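PDB 5HTL: MSHA biogenesis protein MshE from Vibrio cholerae, which binds cyclic di-GMP with high affinity through its MshEN domain and probably takes part in biogenesis of the MSHA pilus. Local coordinates for residues D100-M106 and Y125-I131. Residues are numbered along the deposited sequence; the frame is centred on the assembly and turned at random.
Sequences DTLRIAM and YGFEFVI
Leu-102 O accepts the shortest backbone bond of the pair, from Glu-128 N at 2.7 Å, and also receives the CA-H of Phe-127. The complementary bond runs from Ile-104 N to Glu-128 O at 2.8 Å, and the ladder extends from Asp-100 O to Met-106 N. With N-to-C directions 28° apart, this pairing of 101-106 with 126-131 is parallel; helix 112-121 connects the strands, completing a beta-alpha-beta crossover, and strand 92-98 lies antiparallel beyond 101-106.

On the sheet face toward that helix, Ile-104 CD1 sits over the Phe-127 ring, 4.1 Å from its centroid, a CH-pi contact; Leu-118 and Leu-119 pack here too. Met-106, present as selenomethionine, runs alongside Phe-129: with CG anti to the carbonyl carbon (chi1 -65°) and chi2 extended, SE comes 3.7 Å from Phe-129 CE1, an oblique Met-aromatic contact. At the N-terminal end of the pair, Leu-102 CD2 lies over one face of the Tyr-125 ring, 4.0 Å from the centroid. At the far end, the Ile-131 side chain is about 6 Å from a bound cyclic di-GMP, and its backbone bonds to Pro-65, a ligand-pocket residue.

The other face carries a salt bridge, Arg-103 NH2 to Glu-128 OE2 at 2.9 Å; an N-H...O angle of 128° makes its hydrogen bond weak, and the two groups' planes stand nearly perpendicular. Glu-128 OE1 lies 3.5 Å from Thr-101 CG2 and makes a long, weak ion pair with Arg-38 of the second subunit.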
loop_
_atom_site.group_PDB
_atom_site.type_symbol
_atom_site.label_atom_id
_atom_site.label_comp_id
_atom_site.label_asym_id
_atom_site.label_seq_id
_atom_site.Cartn_x
_atom_site.Cartn_y
_atom_site.Cartn_z
ATOM N N ASP A 100 8.900 13.760 -4.553
ATOM C CA ASP A 100 8.421 13.896 -3.179
ATOM C C ASP A 100 7.874 12.583 -2.633
ATOM O O ASP A 100 7.017 12.598 -1.750
ATOM C CB ASP A 100 7.310 14.945 -3.060
ATOM C CG ASP A 100 7.425 16.054 -4.080
ATOM O OD1 ASP A 100 8.558 16.400 -4.477
ATOM O OD2 ASP A 100 6.366 16.588 -4.476
ATOM N N THR A 101 8.339 11.454 -3.163
ATOM C CA THR A 101 7.863 10.154 -2.691
ATOM C C THR A 101 8.990 9.378 -2.034
ATOM O O THR A 101 10.095 9.303 -2.572
ATOM C CB THR A 101 7.260 9.309 -3.832
ATOM O OG1 THR A 101 6.163 10.011 -4.426
ATOM C CG2 THR A 101 6.752 7.979 -3.300
ATOM N N LEU A 102 8.715 8.835 -0.848
ATOM C CA LEU A 102 9.669 7.998 -0.136
ATOM C C LEU A 102 9.124 6.581 -0.092
ATOM O O LEU A 102 7.931 6.372 0.120
ATOM C CB LEU A 102 9.852 8.479 1.304
ATOM C CG LEU A 102 10.309 9.919 1.517
ATOM C CD1 LEU A 102 10.461 10.215 3.007
ATOM C CD2 LEU A 102 11.622 10.127 0.831
ATOM N N ARG A 103 10.008 5.613 -0.287
ATOM C CA ARG A 103 9.673 4.239 0.007
ATOM C C ARG A 103 10.204 3.959 1.402
ATOM O O ARG A 103 11.377 4.164 1.674
ATOM C CB ARG A 103 10.309 3.297 -1.010
ATOM C CG ARG A 103 10.029 1.817 -0.736
ATOM C CD ARG A 103 10.378 0.930 -1.923
ATOM N NE ARG A 103 9.489 1.227 -3.035
ATOM C CZ ARG A 103 9.853 1.903 -4.121
ATOM N NH1 ARG A 103 11.109 2.305 -4.267
ATOM N NH2 ARG A 103 8.961 2.146 -5.072
ATOM N N ILE A 104 9.326 3.454 2.260
ATOM C CA ILE A 104 9.672 3.251 3.660
ATOM C C ILE A 104 9.382 1.816 4.077
ATOM O O ILE A 104 8.249 1.340 3.973
ATOM C CB ILE A 104 8.890 4.220 4.577
ATOM C CG1 ILE A 104 9.181 5.677 4.182
ATOM C CG2 ILE A 104 9.235 3.975 6.051
ATOM C CD1 ILE A 104 8.553 6.710 5.101
ATOM N N ALA A 105 10.422 1.138 4.556
ATOM C CA ALA A 105 10.270 -0.204 5.121
ATOM C C ALA A 105 9.927 -0.092 6.596
ATOM O O ALA A 105 10.590 0.635 7.328
ATOM C CB ALA A 105 11.547 -1.014 4.925
HETATM N N MSE A 106 8.877 -0.771 7.037
HETATM C CA MSE A 106 8.515 -0.780 8.455
HETATM C C MSE A 106 8.331 -2.191 8.946
HETATM O O MSE A 106 7.926 -3.069 8.191
HETATM C CB MSE A 106 7.205 -0.035 8.679
HETATM C CG MSE A 106 7.272 1.428 8.376
HETATM SE SE MSE A 106 5.575 2.237 8.808
HETATM C CE MSE A 106 5.647 2.140 10.738
ATOM N N TYR A 125 6.759 14.857 2.204
ATOM C CA TYR A 125 7.036 13.655 1.440
ATOM C C TYR A 125 5.820 12.775 1.625
ATOM O O TYR A 125 5.257 12.730 2.721
ATOM C CB TYR A 125 8.269 12.928 1.968
ATOM C CG TYR A 125 9.595 13.503 1.532
ATOM C CD1 TYR A 125 10.040 13.360 0.221
ATOM C CD2 TYR A 125 10.423 14.154 2.438
ATOM C CE1 TYR A 125 11.268 13.873 -0.177
ATOM C CE2 TYR A 125 11.651 14.671 2.048
ATOM C CZ TYR A 125 12.067 14.527 0.741
ATOM O OH TYR A 125 13.289 15.041 0.360
ATOM N N GLY A 126 5.401 12.105 0.553
ATOM C CA GLY A 126 4.394 11.063 0.637
ATOM C C GLY A 126 5.119 9.731 0.711
ATOM O O GLY A 126 6.325 9.680 0.450
ATOM N N PHE A 127 4.408 8.671 1.087
ATOM C CA PHE A 127 5.057 7.391 1.380
ATOM C C PHE A 127 4.508 6.207 0.588
ATOM O O PHE A 127 3.310 6.106 0.333
ATOM C CB PHE A 127 4.938 7.034 2.869
ATOM C CG PHE A 127 5.182 8.180 3.806
ATOM C CD1 PHE A 127 4.344 8.374 4.898
ATOM C CD2 PHE A 127 6.247 9.042 3.623
ATOM C CE1 PHE A 127 4.557 9.421 5.778
ATOM C CE2 PHE A 127 6.462 10.097 4.494
ATOM C CZ PHE A 127 5.617 10.282 5.574
ATOM N N GLU A 128 5.406 5.300 0.223
ATOM C CA GLU A 128 5.021 3.959 -0.174
ATOM C C GLU A 128 5.572 3.035 0.902
ATOM O O GLU A 128 6.756 3.110 1.211
ATOM C CB GLU A 128 5.640 3.592 -1.524
ATOM C CG GLU A 128 5.249 4.486 -2.687
ATOM C CD GLU A 128 5.936 4.068 -3.976
ATOM O OE1 GLU A 128 6.137 4.932 -4.854
ATOM O OE2 GLU A 128 6.286 2.875 -4.102
ATOM N N PHE A 129 4.725 2.166 1.456
ATOM C CA PHE A 129 5.144 1.284 2.549
ATOM C C PHE A 129 5.427 -0.135 2.092
ATOM O O PHE A 129 4.733 -0.682 1.233
ATOM C CB PHE A 129 4.095 1.231 3.668
ATOM C CG PHE A 129 3.885 2.538 4.374
ATOM C CD1 PHE A 129 4.885 3.090 5.156
ATOM C CD2 PHE A 129 2.674 3.207 4.266
ATOM C CE1 PHE A 129 4.682 4.300 5.819
ATOM C CE2 PHE A 129 2.468 4.409 4.919
ATOM C CZ PHE A 129 3.473 4.954 5.693
ATOM N N VAL A 130 6.449 -0.732 2.688
ATOM C CA VAL A 130 6.739 -2.145 2.525
ATOM C C VAL A 130 7.048 -2.703 3.907
ATOM O O VAL A 130 7.374 -1.958 4.829
ATOM C CB VAL A 130 7.910 -2.396 1.541
ATOM C CG1 VAL A 130 7.635 -1.742 0.177
ATOM C CG2 VAL A 130 9.219 -1.889 2.100
ATOM N N ILE A 131 6.897 -4.004 4.072
ATOM C CA ILE A 131 7.157 -4.638 5.357
ATOM C C ILE A 131 8.459 -5.452 5.314
ATOM O O ILE A 131 8.792 -6.077 4.292
ATOM C CB ILE A 131 5.931 -5.492 5.820
ATOM C CG1 ILE A 131 6.083 -5.935 7.278
ATOM C CG2 ILE A 131 5.708 -6.690 4.915
ATOM C CD1 ILE A 131 4.825 -6.575 7.855
#